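Local coordinates for protein cellobiose 2-epimerase (Spirochaeta thermophila DSM 6192, PDB 5ZIG) that probably catalyses the reversible epimerization of cellobiose to 4-O-beta-D-glucopyranosyl-D-mannose, as a member of the N-acylglucosamine 2-epimerase family, at residues A[223-228]-A[278-283]; A[231-236]-A[285-290]; A[260-265]-A[325-330]; A[291-296]-A[334-339]; A[302-305]-A[309-312]. All coordinates share one frame; numbering follows the deposited sequence.

Interaction 1: A[223-228]-A[278-283]; sequences IFRTHI and LSWIRP
Arg225 and Trp280 join two helices of the (alpha/alpha)6 barrel built by the N-acylglucosamine 2-epimerase family, 211-228 and 275-294, through a cation-pi stack. The guanidinium lies flat on the pyrrole end of the indole, the planes only 8° apart, with Arg225 CZ 3.9 Å from the centroid of the Trp280 five-membered ring. The two side chains run past each other in opposite directions, so the contact involves the length of the arginine and not just its charged end. Trp280 reaches across because its CG is anti to the backbone N (chi1 171°), and the arginine chain bends at chi2 (62°) to lay its outer half over the indole.

A CH-pi contact adds to the stack: Arg225 CD sits over the same face, 3.5 Å from the centroid of the five-membered ring. Apolar packing continues at the rim of the indole, where Phe224 CB meets Trp280 CH2 at 3.9 Å in the ring plane. The phenyl ring of Phe224 itself turns off toward His194 and Leu195 of helix 191-208. On the opposite face of the indole lies Ile281 CG1, from the next residue of its own helix.

Polar bonds to the turn that follows helix 211-228 fix both partners. Trp280 NE1 donates to Ala229 O and Arg225 NH1 to Pro230 O, which probably limits rotation of either group out of the stack. The helix carrying Arg225 ends in a wider pi-type turn, in which Ile223 O accepts from His227 N at 2.7 Å and Ile228 N at 3.0 Å, the two donors arriving from opposite faces of its plane.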
# COMPACT_ATOMS: atom_id res chain seq x y z
N ILE A 223 -15.97 -8.91 -5.63
CA ILE A 223 -15.05 -9.97 -5.23
C ILE A 223 -14.78 -9.87 -3.73
O ILE A 223 -14.84 -10.87 -2.99
CB ILE A 223 -13.75 -9.89 -6.04
CG1 ILE A 223 -14.02 -10.04 -7.53
CG2 ILE A 223 -12.71 -10.89 -5.53
CD1 ILE A 223 -14.61 -11.37 -7.90
N PHE A 224 -14.49 -8.66 -3.26
CA PHE A 224 -14.22 -8.44 -1.84
C PHE A 224 -15.46 -8.71 -1.00
O PHE A 224 -15.37 -9.40 0.01
CB PHE A 224 -13.68 -7.03 -1.62
CG PHE A 224 -12.18 -6.92 -1.79
CD1 PHE A 224 -11.33 -7.22 -0.73
CD2 PHE A 224 -11.62 -6.56 -3.01
CE1 PHE A 224 -9.95 -7.13 -0.88
CE2 PHE A 224 -10.24 -6.47 -3.18
CZ PHE A 224 -9.40 -6.76 -2.11
N ARG A 225 -16.63 -8.22 -1.45
CA ARG A 225 -17.86 -8.45 -0.69
C ARG A 225 -18.19 -9.94 -0.59
O ARG A 225 -18.70 -10.39 0.44
CB ARG A 225 -19.05 -7.72 -1.33
CG ARG A 225 -20.32 -7.78 -0.46
CD ARG A 225 -20.05 -7.07 0.87
NE ARG A 225 -21.09 -7.20 1.89
CZ ARG A 225 -21.12 -8.17 2.80
NH1 ARG A 225 -20.17 -9.10 2.81
NH2 ARG A 225 -22.09 -8.23 3.69
N THR A 226 -17.92 -10.70 -1.65
CA THR A 226 -18.42 -12.07 -1.71
C THR A 226 -17.36 -13.12 -1.37
O THR A 226 -17.65 -14.06 -0.64
CB THR A 226 -18.99 -12.39 -3.11
OG1 THR A 226 -19.95 -11.41 -3.51
CG2 THR A 226 -19.66 -13.75 -3.10
N HIS A 227 -16.16 -12.99 -1.92
CA HIS A 227 -15.16 -14.04 -1.77
C HIS A 227 -14.08 -13.69 -0.75
O HIS A 227 -13.72 -14.54 0.08
CB HIS A 227 -14.51 -14.39 -3.12
CG HIS A 227 -15.48 -14.88 -4.16
ND1 HIS A 227 -16.27 -16.00 -4.00
CD2 HIS A 227 -15.79 -14.38 -5.39
CE1 HIS A 227 -17.03 -16.17 -5.06
NE2 HIS A 227 -16.76 -15.20 -5.92
N ILE A 228 -13.56 -12.47 -0.76
CA ILE A 228 -12.37 -12.16 0.03
C ILE A 228 -12.74 -11.75 1.45
O ILE A 228 -12.16 -12.24 2.42
CB ILE A 228 -11.52 -11.08 -0.66
CG1 ILE A 228 -11.14 -11.57 -2.07
CG2 ILE A 228 -10.31 -10.73 0.22
CD1 ILE A 228 -9.97 -10.84 -2.73
N LEU A 278 -21.33 0.57 4.87
CA LEU A 278 -21.10 0.81 6.30
C LEU A 278 -21.32 -0.46 7.10
O LEU A 278 -20.44 -0.89 7.86
CB LEU A 278 -21.99 1.94 6.81
CG LEU A 278 -21.74 3.32 6.18
CD1 LEU A 278 -22.69 4.33 6.78
CD2 LEU A 278 -20.31 3.78 6.38
N SER A 279 -22.48 -1.10 6.93
CA SER A 279 -22.78 -2.31 7.69
C SER A 279 -21.75 -3.40 7.43
O SER A 279 -21.38 -4.15 8.34
CB SER A 279 -24.18 -2.82 7.36
OG SER A 279 -25.13 -1.80 7.59
N TRP A 280 -21.28 -3.51 6.19
CA TRP A 280 -20.27 -4.50 5.84
C TRP A 280 -18.96 -4.22 6.57
O TRP A 280 -18.38 -5.11 7.21
CB TRP A 280 -20.06 -4.48 4.34
CG TRP A 280 -18.91 -5.30 3.84
CD1 TRP A 280 -18.39 -6.40 4.41
CD2 TRP A 280 -18.15 -5.06 2.64
NE1 TRP A 280 -17.34 -6.88 3.66
CE2 TRP A 280 -17.18 -6.08 2.56
CE3 TRP A 280 -18.21 -4.10 1.62
CZ2 TRP A 280 -16.26 -6.17 1.49
CZ3 TRP A 280 -17.29 -4.18 0.56
CH2 TRP A 280 -16.34 -5.21 0.51
N ILE A 281 -18.47 -2.99 6.47
CA ILE A 281 -17.10 -2.69 6.88
C ILE A 281 -17.00 -2.51 8.39
O ILE A 281 -15.94 -2.78 8.98
CB ILE A 281 -16.63 -1.45 6.09
CG1 ILE A 281 -16.06 -1.89 4.74
CG2 ILE A 281 -15.60 -0.62 6.86
CD1 ILE A 281 -14.83 -2.75 4.85
N ARG A 282 -18.09 -2.10 9.05
CA ARG A 282 -18.02 -1.78 10.48
C ARG A 282 -17.49 -2.94 11.32
O ARG A 282 -16.58 -2.71 12.14
CB ARG A 282 -19.41 -1.33 10.96
CG ARG A 282 -19.35 -0.38 12.17
CD ARG A 282 -20.66 -0.35 12.94
NE ARG A 282 -21.37 0.91 12.78
CZ ARG A 282 -21.34 1.92 13.66
NH1 ARG A 282 -20.63 1.81 14.77
NH2 ARG A 282 -22.02 3.03 13.41
N PRO A 283 -17.98 -4.17 11.19
CA PRO A 283 -17.44 -5.25 12.04
C PRO A 283 -15.98 -5.56 11.77
O PRO A 283 -15.29 -6.01 12.69
CB PRO A 283 -18.34 -6.44 11.71
CG PRO A 283 -18.88 -6.14 10.39
CD PRO A 283 -19.09 -4.67 10.35

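Interaction 2: A[231-236]-A[285-290]; sequences SSHLGL and MEETAR
The imidazole of His233 and the carboxylate of Glu287 meet with their planes 59° apart, the two side chains crossing at about a right angle. Glu287 OE2 approaches the imidazole obliquely and lies 3.2 Å from His233 NE2. Across the ring, ND1 is hydrogen-bonded to Asp254 OD2, which helps fix how the imidazole is turned. The guanidinium of Arg290 has Glu286 O over one face, and Glu287 OE1 lies in plane at its edge; the ion pair from Arg290 NH2 to that oxygen is long, 3.9 Å.

Ser232 supplies the bond across the contact. Its OG donates to Glu287 OE2, modelled at 2.4 Å, too short for the exact length to be trusted; the hydroxyl is placed by a chi1 of 78°, between the backbone N and the carbonyl carbon. The glutamate chain folds at chi2 (-97°), bringing its CG to 3.6 Å from Ser232 CB and its carboxylate between serine and histidine. OE2 faces the loop, while OE1 is turned to the arginine three residues on, about one helical turn. An alanine here would probably leave the Ser232 hydroxyl without its acceptor and Arg290 without this nearby negative charge.

The contact lies at the surface, where the irregular loop 231-236, after helix 211-228, is held against helix 275-294. Asp254 of helix 251-269 also accepts from Leu234 N. Behind Glu287, Met285 and Thr288 pack on helices 251-269 and 315-332, and Ala289 on His340 of helix 336-352.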
# COMPACT_ATOMS: atom_id res chain seq x y z
N SER A 231 -17.07 -12.01 5.83
CA SER A 231 -17.34 -11.84 7.25
C SER A 231 -16.52 -10.63 7.76
O SER A 231 -16.65 -9.55 7.16
CB SER A 231 -17.06 -13.14 7.98
OG SER A 231 -15.68 -13.27 8.25
N SER A 232 -15.70 -10.78 8.79
CA SER A 232 -14.99 -9.65 9.39
C SER A 232 -13.48 -9.71 9.25
O SER A 232 -12.78 -8.83 9.76
CB SER A 232 -15.35 -9.52 10.88
OG SER A 232 -14.65 -10.47 11.67
N HIS A 233 -12.95 -10.72 8.56
CA HIS A 233 -11.55 -10.77 8.19
C HIS A 233 -11.42 -11.09 6.71
O HIS A 233 -12.26 -11.78 6.12
CB HIS A 233 -10.79 -11.80 9.02
CG HIS A 233 -10.90 -11.57 10.50
ND1 HIS A 233 -10.06 -10.71 11.18
CD2 HIS A 233 -11.75 -12.07 11.42
CE1 HIS A 233 -10.38 -10.70 12.46
NE2 HIS A 233 -11.41 -11.52 12.63
N LEU A 234 -10.36 -10.57 6.11
CA LEU A 234 -10.08 -10.82 4.71
C LEU A 234 -9.35 -12.14 4.59
O LEU A 234 -8.25 -12.28 5.14
CB LEU A 234 -9.23 -9.70 4.13
CG LEU A 234 -9.89 -8.46 3.58
CD1 LEU A 234 -10.70 -7.79 4.69
CD2 LEU A 234 -8.77 -7.57 3.08
N GLY A 235 -9.95 -13.09 3.87
CA GLY A 235 -9.25 -14.32 3.57
C GLY A 235 -7.94 -14.05 2.83
O GLY A 235 -7.80 -13.06 2.12
N LEU A 236 -6.99 -14.96 3.01
CA LEU A 236 -5.68 -14.72 2.40
C LEU A 236 -5.57 -15.29 0.98
O LEU A 236 -5.23 -14.56 0.05
CB LEU A 236 -4.58 -15.29 3.29
CG LEU A 236 -4.42 -14.60 4.65
CD1 LEU A 236 -3.31 -15.24 5.46
CD2 LEU A 236 -4.16 -13.11 4.48
N MET A 285 -13.79 -3.22 11.17
CA MET A 285 -13.16 -2.16 11.95
C MET A 285 -13.24 -2.44 13.45
O MET A 285 -12.26 -2.23 14.17
CB MET A 285 -13.83 -0.82 11.63
CG MET A 285 -13.21 -0.06 10.49
SD MET A 285 -11.44 0.14 10.69
CE MET A 285 -11.29 0.69 12.40
N GLU A 286 -14.41 -2.90 13.92
CA GLU A 286 -14.57 -3.25 15.33
C GLU A 286 -13.64 -4.38 15.74
O GLU A 286 -13.08 -4.36 16.84
CB GLU A 286 -16.03 -3.61 15.62
CG GLU A 286 -16.91 -2.40 15.83
CD GLU A 286 -18.36 -2.61 15.41
OE1 GLU A 286 -18.67 -3.57 14.65
OE2 GLU A 286 -19.20 -1.79 15.83
N GLU A 287 -13.48 -5.39 14.87
CA GLU A 287 -12.50 -6.45 15.13
C GLU A 287 -11.09 -5.89 15.30
O GLU A 287 -10.31 -6.40 16.11
CB GLU A 287 -12.51 -7.45 13.97
CG GLU A 287 -13.74 -8.31 13.88
CD GLU A 287 -13.54 -9.65 14.51
OE1 GLU A 287 -12.76 -9.72 15.49
OE2 GLU A 287 -14.14 -10.63 14.02
N THR A 288 -10.74 -4.87 14.52
CA THR A 288 -9.39 -4.30 14.56
C THR A 288 -9.17 -3.48 15.82
O THR A 288 -8.08 -3.52 16.42
CB THR A 288 -9.15 -3.44 13.32
OG1 THR A 288 -9.21 -4.27 12.15
CG2 THR A 288 -7.79 -2.73 13.38
N ALA A 289 -10.19 -2.73 16.25
CA ALA A 289 -10.09 -1.90 17.44
C ALA A 289 -10.05 -2.75 18.70
O ALA A 289 -9.45 -2.35 19.71
CB ALA A 289 -11.26 -0.91 17.49
N ARG A 290 -10.71 -3.91 18.68
CA ARG A 290 -10.60 -4.83 19.81
C ARG A 290 -9.26 -5.56 19.81
O ARG A 290 -8.71 -5.83 20.88
CB ARG A 290 -11.76 -5.84 19.79
CG ARG A 290 -13.09 -5.27 20.31
CD ARG A 290 -14.17 -6.35 20.40
NE ARG A 290 -14.38 -7.06 19.14
CZ ARG A 290 -15.42 -6.87 18.33
NH1 ARG A 290 -16.37 -6.00 18.64
NH2 ARG A 290 -15.51 -7.56 17.20

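Interaction 3: A[260-265]-A[325-330]; sequences LLTESV and FLNAYS
Asn327 sets its carboxamide against the branched end of Thr262, its two polar atoms facing different branches of the threonine. The amide ND2 donates to Thr262 OG1 over 3.2 Å with an N-H...O angle of 161°. The hydroxyl oxygen lies 7° out of the amide plane, so the donor N-H is used nearly in plane. On the other branch, Thr262 CG2 packs against Asn327 OD1 at 3.6 Å. The side chains approach from opposite directions and bridge a gap of 8.2 Å between the CA atoms of Thr262 and Asn327.

Torsions sort the threonine branches. OG1 lies beside its own backbone N (chi1 -69°), where it is also hydrogen-bonded to Thr258 O one turn earlier in the helix. The hydroxyl thereby serves both a main-chain carbonyl and the asparagine amide. Asn327 is likewise engaged at both ends: OD1 accepts from Arg396 NH1, and with ND2 held by the threonine the amide has its rotation fixed. A leucine in its place has no N-H for Thr262 and no oxygen for Arg396, and would probably leave that guanidinium without this acceptor and set an apolar group among buried polar atoms.

Nearby, Ser264 OG donates to Leu261 O at 2.7 Å, a carbonyl that also takes the backbone N of Val265.

The bond is buried between helices 251-269 and 315-332 of the helical barrel. Helix 275-294, which lies between them in sequence, packs on both: Phe277 touches Thr262, Trp280 and Ile281 cover Leu261, and Met285 meets Ala328. Helix 191-208 lies against Leu261 and Ser264, and helix 336-352 packs on Phe325, Leu326, Ala328 and Tyr329.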
# COMPACT_ATOMS: atom_id res chain seq x y z
N LEU A 260 -8.99 1.59 1.97
CA LEU A 260 -8.92 1.46 0.51
C LEU A 260 -10.29 1.11 -0.08
O LEU A 260 -10.67 1.64 -1.13
CB LEU A 260 -7.88 0.42 0.09
CG LEU A 260 -6.45 0.95 0.15
CD1 LEU A 260 -5.45 -0.15 -0.12
CD2 LEU A 260 -6.29 2.11 -0.82
N LEU A 261 -11.03 0.22 0.59
CA LEU A 261 -12.37 -0.10 0.12
C LEU A 261 -13.26 1.13 0.17
O LEU A 261 -14.01 1.41 -0.78
CB LEU A 261 -12.97 -1.23 0.95
CG LEU A 261 -12.78 -2.70 0.55
CD1 LEU A 261 -11.35 -3.05 0.30
CD2 LEU A 261 -13.35 -3.57 1.64
N THR A 262 -13.18 1.88 1.28
CA THR A 262 -13.92 3.13 1.41
C THR A 262 -13.61 4.09 0.26
O THR A 262 -14.53 4.64 -0.35
CB THR A 262 -13.61 3.81 2.77
OG1 THR A 262 -14.17 3.04 3.86
CG2 THR A 262 -14.15 5.22 2.79
N GLU A 263 -12.33 4.26 -0.08
CA GLU A 263 -11.99 5.17 -1.18
C GLU A 263 -12.71 4.80 -2.47
O GLU A 263 -13.26 5.66 -3.16
CB GLU A 263 -10.49 5.18 -1.44
CG GLU A 263 -10.06 6.27 -2.36
CD GLU A 263 -8.70 6.01 -2.97
OE1 GLU A 263 -8.21 4.87 -2.92
OE2 GLU A 263 -8.11 6.98 -3.48
N SER A 264 -12.71 3.51 -2.81
CA SER A 264 -13.29 3.08 -4.08
C SER A 264 -14.81 3.27 -4.10
O SER A 264 -15.37 3.75 -5.10
CB SER A 264 -12.91 1.63 -4.37
OG SER A 264 -13.34 0.79 -3.32
N VAL A 265 -15.49 2.90 -3.00
CA VAL A 265 -16.95 3.03 -2.95
C VAL A 265 -17.37 4.49 -2.82
O VAL A 265 -18.46 4.88 -3.28
CB VAL A 265 -17.53 2.14 -1.83
CG1 VAL A 265 -19.07 2.35 -1.65
CG2 VAL A 265 -17.28 0.69 -2.12
N PHE A 325 -7.87 3.95 11.32
CA PHE A 325 -8.63 4.43 12.46
C PHE A 325 -9.18 5.83 12.20
O PHE A 325 -10.30 6.14 12.63
CB PHE A 325 -7.75 4.40 13.72
CG PHE A 325 -7.54 3.02 14.27
CD1 PHE A 325 -8.60 2.14 14.37
CD2 PHE A 325 -6.29 2.61 14.69
CE1 PHE A 325 -8.42 0.86 14.87
CE2 PHE A 325 -6.10 1.34 15.19
CZ PHE A 325 -7.16 0.47 15.28
N LEU A 326 -8.42 6.67 11.49
CA LEU A 326 -8.93 7.98 11.10
C LEU A 326 -10.12 7.84 10.17
O LEU A 326 -11.14 8.56 10.31
CB LEU A 326 -7.83 8.79 10.43
CG LEU A 326 -6.60 9.15 11.28
CD1 LEU A 326 -5.61 9.89 10.39
CD2 LEU A 326 -6.94 9.99 12.55
N ASN A 327 -10.02 6.92 9.20
CA ASN A 327 -11.10 6.66 8.26
C ASN A 327 -12.35 6.19 8.99
O ASN A 327 -13.46 6.55 8.61
CB ASN A 327 -10.65 5.62 7.24
CG ASN A 327 -11.65 5.44 6.12
OD1 ASN A 327 -11.85 6.32 5.29
ND2 ASN A 327 -12.28 4.28 6.08
N ALA A 328 -12.18 5.33 10.00
CA ALA A 328 -13.32 4.79 10.72
C ALA A 328 -14.05 5.85 11.52
O ALA A 328 -15.26 5.74 11.74
CB ALA A 328 -12.88 3.67 11.65
N TYR A 329 -13.33 6.87 12.00
CA TYR A 329 -14.00 7.98 12.64
C TYR A 329 -14.87 8.73 11.62
O TYR A 329 -16.06 8.93 11.85
CB TYR A 329 -13.00 8.93 13.28
CG TYR A 329 -13.64 10.22 13.75
CD1 TYR A 329 -14.46 10.25 14.88
CD2 TYR A 329 -13.46 11.41 13.05
CE1 TYR A 329 -15.07 11.43 15.30
CE2 TYR A 329 -14.07 12.59 13.46
CZ TYR A 329 -14.86 12.60 14.58
OH TYR A 329 -15.44 13.80 14.97
N SER A 330 -14.29 9.10 10.48
CA SER A 330 -15.04 9.84 9.47
C SER A 330 -16.25 9.07 8.98
O SER A 330 -17.24 9.67 8.55
CB SER A 330 -14.14 10.20 8.30
OG SER A 330 -13.09 11.05 8.73

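Interaction 4: A[291-296]-A[334-339]; sequences ALDTHG and EPRYLD
Asp293 and Arg336 form a salt bridge at the protein surface, linking the C-terminal end of helix 275-294 to the beginning of helix 336-352, their side chains coming from opposite directions. The bond runs from Arg336 NH2 to Asp293 OD2, 3.2 Å long and bent to 141° at the hydrogen. OD2 is met on its syn side, 21° out of the carboxylate plane, and the oxygen sits near the edge of the guanidinium. Because the two flat groups are inclined by 35° and the second carboxylate oxygen, OD1, is 3.7 Å from the same Arg336 NH2, this is a single-bond pairing and not a two-pronged one. The arginine has its CG anti to the backbone N, which carries the chain across to the aspartate.

Capping bonds finish the helix that bears Asp293. A Schellman motif ends helix 275-294: Gly296, at positive phi, is the C-prime residue, its N bonding to Asp293 O at 3.1 Å while Gly297 N bonds to Leu292 O.

A side-chain bond secures the same turn. His295 ND1 donates to Ala291 O at 3.2 Å, the acceptor lying in the imidazole plane; that carbonyl also takes the backbone N of His295.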
# COMPACT_ATOMS: atom_id res chain seq x y z
N ALA A 291 -8.72 -5.88 18.63
CA ALA A 291 -7.39 -6.48 18.57
C ALA A 291 -6.31 -5.52 19.06
O ALA A 291 -5.33 -5.96 19.66
CB ALA A 291 -7.08 -6.94 17.13
N LEU A 292 -6.47 -4.21 18.82
CA LEU A 292 -5.51 -3.25 19.35
C LEU A 292 -5.58 -3.19 20.87
O LEU A 292 -4.56 -3.02 21.55
CB LEU A 292 -5.78 -1.86 18.75
CG LEU A 292 -4.68 -0.82 18.97
CD1 LEU A 292 -3.67 -0.91 17.86
CD2 LEU A 292 -5.28 0.59 19.03
N ASP A 293 -6.78 -3.36 21.41
CA ASP A 293 -6.97 -3.35 22.85
C ASP A 293 -6.40 -4.61 23.48
O ASP A 293 -5.59 -4.54 24.42
CB ASP A 293 -8.46 -3.19 23.17
CG ASP A 293 -8.90 -1.73 23.15
OD1 ASP A 293 -8.02 -0.84 23.12
OD2 ASP A 293 -10.12 -1.47 23.14
N THR A 294 -6.79 -5.79 22.97
CA THR A 294 -6.21 -7.04 23.45
C THR A 294 -4.69 -6.99 23.45
O THR A 294 -4.04 -7.45 24.40
CB THR A 294 -6.68 -8.22 22.59
OG1 THR A 294 -8.09 -8.42 22.74
CG2 THR A 294 -5.94 -9.51 22.99
N HIS A 295 -4.10 -6.44 22.39
CA HIS A 295 -2.66 -6.48 22.20
C HIS A 295 -1.96 -5.21 22.67
O HIS A 295 -0.81 -4.97 22.29
CB HIS A 295 -2.33 -6.76 20.73
CG HIS A 295 -2.51 -8.20 20.35
ND1 HIS A 295 -3.67 -8.68 19.77
CD2 HIS A 295 -1.69 -9.27 20.48
CE1 HIS A 295 -3.55 -9.98 19.57
NE2 HIS A 295 -2.35 -10.36 19.98
N GLY A 296 -2.64 -4.38 23.46
CA GLY A 296 -1.96 -3.37 24.25
C GLY A 296 -1.51 -2.10 23.55
O GLY A 296 -0.55 -1.47 24.02
N GLU A 334 -17.47 7.97 15.58
CA GLU A 334 -17.27 7.50 16.94
C GLU A 334 -15.88 7.89 17.40
O GLU A 334 -14.89 7.28 16.96
CB GLU A 334 -17.47 5.98 17.03
CG GLU A 334 -18.94 5.57 16.91
CD GLU A 334 -19.15 4.07 17.11
OE1 GLU A 334 -18.21 3.30 16.80
OE2 GLU A 334 -20.25 3.68 17.55
N PRO A 335 -15.75 8.91 18.26
CA PRO A 335 -14.42 9.46 18.57
C PRO A 335 -13.43 8.44 19.10
O PRO A 335 -12.22 8.70 19.05
CB PRO A 335 -14.73 10.53 19.63
CG PRO A 335 -16.14 10.90 19.37
CD PRO A 335 -16.80 9.61 19.01
N ARG A 336 -13.88 7.30 19.63
CA ARG A 336 -12.94 6.30 20.12
C ARG A 336 -11.99 5.81 19.02
O ARG A 336 -10.87 5.39 19.33
CB ARG A 336 -13.71 5.11 20.72
CG ARG A 336 -12.82 4.02 21.29
CD ARG A 336 -13.43 3.37 22.51
NE ARG A 336 -12.57 2.30 23.02
CZ ARG A 336 -11.49 2.51 23.77
NH1 ARG A 336 -11.14 3.74 24.10
NH2 ARG A 336 -10.76 1.48 24.19
N TYR A 337 -12.41 5.88 17.76
CA TYR A 337 -11.50 5.53 16.67
C TYR A 337 -10.32 6.49 16.61
O TYR A 337 -9.19 6.08 16.33
CB TYR A 337 -12.24 5.49 15.34
CG TYR A 337 -13.07 4.25 15.18
CD1 TYR A 337 -12.49 2.99 15.21
CD2 TYR A 337 -14.45 4.33 15.00
CE1 TYR A 337 -13.27 1.83 15.08
CE2 TYR A 337 -15.22 3.20 14.87
CZ TYR A 337 -14.64 1.95 14.90
OH TYR A 337 -15.44 0.83 14.76
N LEU A 338 -10.56 7.77 16.92
CA LEU A 338 -9.47 8.74 16.99
C LEU A 338 -8.53 8.43 18.15
O LEU A 338 -7.31 8.60 18.02
CB LEU A 338 -10.03 10.16 17.11
CG LEU A 338 -10.81 10.71 15.92
CD1 LEU A 338 -11.29 12.14 16.16
CD2 LEU A 338 -9.97 10.61 14.63
N ASP A 339 -9.07 7.99 19.29
CA ASP A 339 -8.23 7.54 20.40
C ASP A 339 -7.25 6.48 19.92
O ASP A 339 -6.05 6.51 20.24
CB ASP A 339 -9.09 6.98 21.55
CG ASP A 339 -9.97 8.04 22.22
OD1 ASP A 339 -9.59 9.22 22.24
OD2 ASP A 339 -11.05 7.68 22.74

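Interaction 5: A[302-305]-A[309-312]; sequences EQRE and VDRA
Strands 302-303 and 309-310 run antiparallel as the arms of a beta hairpin. Glu302 and Asp310 form the hydrogen-bonded pair. Asp310 N donates to Glu302 O at 2.7 Å, with a C=O...N angle of 166°, whereas the return bond from Glu302 N to Asp310 O is weak at 3.4 Å. Gln303 and Val309 follow as a non-hydrogen-bonded pair, their CA atoms 4.3 Å apart. Glu302 O also takes a CA-H...O contact from Val309 CA, at 3.3 Å.

Side chains alternate between the faces. On one, the amide NE2 of Gln303 touches Val309 CG2 at 3.6 Å, while the other methyl, CG1, is anti to the valine's backbone N (chi1 180°) and rests near Glu302 O. On the other, Glu302 CG packs on Asp310 CB at 4.0 Å. Their like charges probably repel mildly, an effect that the bonds to Asp310 and the nearby Arg304 would offset on the aspartate.

Arg304 runs extended across the neighbouring strand and lays one guanidinium face over the backbone at Asp310, with NH2 3.9 Å from Asp310 CB. Its NH1 is hydrogen-bonded to Ser308 OG, so the arginine spans the turn of the hairpin. Asp310 is held too: OD2 accepts from Asn301 ND2, and OD1 takes Ala312 N from above the carboxylate plane, making an Asx turn.

The hairpin forms the middle of a four-stranded antiparallel sheet. Gln303 bonds through its backbone to Ile249 of strand 249-250, and strand 309-314 is flanked by 363-364 on its other side. Helix 275-294 precedes the pair in the chain, and helix 315-332 follows it.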
# COMPACT_ATOMS: atom_id res chain seq x y z
N GLU A 302 0.45 -11.06 12.32
CA GLU A 302 -0.53 -11.95 11.73
C GLU A 302 -0.90 -13.05 12.71
O GLU A 302 -0.15 -13.37 13.63
CB GLU A 302 -0.02 -12.57 10.43
CG GLU A 302 1.01 -13.66 10.66
CD GLU A 302 1.37 -14.41 9.38
OE1 GLU A 302 0.47 -14.64 8.55
OE2 GLU A 302 2.56 -14.77 9.23
N GLN A 303 -2.06 -13.62 12.47
CA GLN A 303 -2.47 -14.88 13.06
C GLN A 303 -2.14 -15.99 12.07
O GLN A 303 -2.66 -16.00 10.95
CB GLN A 303 -3.97 -14.86 13.38
CG GLN A 303 -4.47 -16.06 14.14
CD GLN A 303 -5.63 -15.68 15.05
OE1 GLN A 303 -6.79 -15.68 14.64
NE2 GLN A 303 -5.32 -15.34 16.30
N ARG A 304 -1.26 -16.91 12.48
CA ARG A 304 -0.91 -18.02 11.60
C ARG A 304 -2.09 -18.96 11.43
O ARG A 304 -3.08 -18.91 12.17
CB ARG A 304 0.30 -18.76 12.17
CG ARG A 304 1.51 -17.86 12.29
CD ARG A 304 2.76 -18.65 12.53
NE ARG A 304 3.85 -17.80 12.98
CZ ARG A 304 4.06 -17.44 14.25
NH1 ARG A 304 3.26 -17.87 15.21
NH2 ARG A 304 5.10 -16.67 14.54
N GLU A 305 -1.98 -19.85 10.43
CA GLU A 305 -3.06 -20.79 10.17
C GLU A 305 -3.40 -21.62 11.41
O GLU A 305 -4.55 -22.00 11.60
CB GLU A 305 -2.71 -21.70 8.98
CG GLU A 305 -2.24 -20.96 7.72
CD GLU A 305 -2.20 -21.84 6.48
OE1 GLU A 305 -2.73 -22.97 6.54
OE2 GLU A 305 -1.63 -21.41 5.44
N VAL A 309 0.18 -16.34 16.95
CA VAL A 309 0.21 -14.96 16.48
C VAL A 309 1.66 -14.51 16.37
O VAL A 309 2.45 -14.69 17.31
CB VAL A 309 -0.59 -14.01 17.40
CG1 VAL A 309 -0.52 -12.58 16.88
CG2 VAL A 309 -2.03 -14.47 17.51
N ASP A 310 2.01 -13.94 15.22
CA ASP A 310 3.27 -13.23 15.08
C ASP A 310 3.08 -11.86 15.70
O ASP A 310 2.36 -11.02 15.15
CB ASP A 310 3.68 -13.13 13.61
CG ASP A 310 4.95 -12.32 13.41
OD1 ASP A 310 5.57 -11.93 14.40
OD2 ASP A 310 5.35 -12.07 12.25
N ARG A 311 3.70 -11.63 16.85
CA ARG A 311 3.44 -10.40 17.58
C ARG A 311 4.43 -9.31 17.23
O ARG A 311 4.45 -8.27 17.90
CB ARG A 311 3.43 -10.68 19.09
CG ARG A 311 2.24 -11.53 19.49
CD ARG A 311 2.44 -12.23 20.81
NE ARG A 311 1.21 -12.88 21.25
CZ ARG A 311 1.08 -14.20 21.40
NH1 ARG A 311 2.10 -14.99 21.16
NH2 ARG A 311 -0.07 -14.72 21.80
N ALA A 312 5.24 -9.53 16.21
CA ALA A 312 6.08 -8.47 15.69
C ALA A 312 5.23 -7.25 15.35
O ALA A 312 4.16 -7.37 14.75
CB ALA A 312 6.86 -8.93 14.46

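Helix 275-294 takes part in interactions 1, 2 and 4, meeting in turn helix 211-228, the loop after it, and helix 336-352. Interactions 1 and 3 are buried; the other three lie at the surface. Chemistry follows place: a cation-pi stack and a neutral amide-hydroxyl bond inside, carboxylate pairings in 2 and 4, and backbone pairing in 5. Leu261 packs on Trp280 and Ile281, joining 1 to 3, while Met285 touches both Ala328 and Tyr337, tying 2 to 3 and 4. Interaction 5, in the small antiparallel sheet, touches only interaction 4 of the others, through His295 and Val309, and lies about 13 Å at the nearest atoms from both buried contacts.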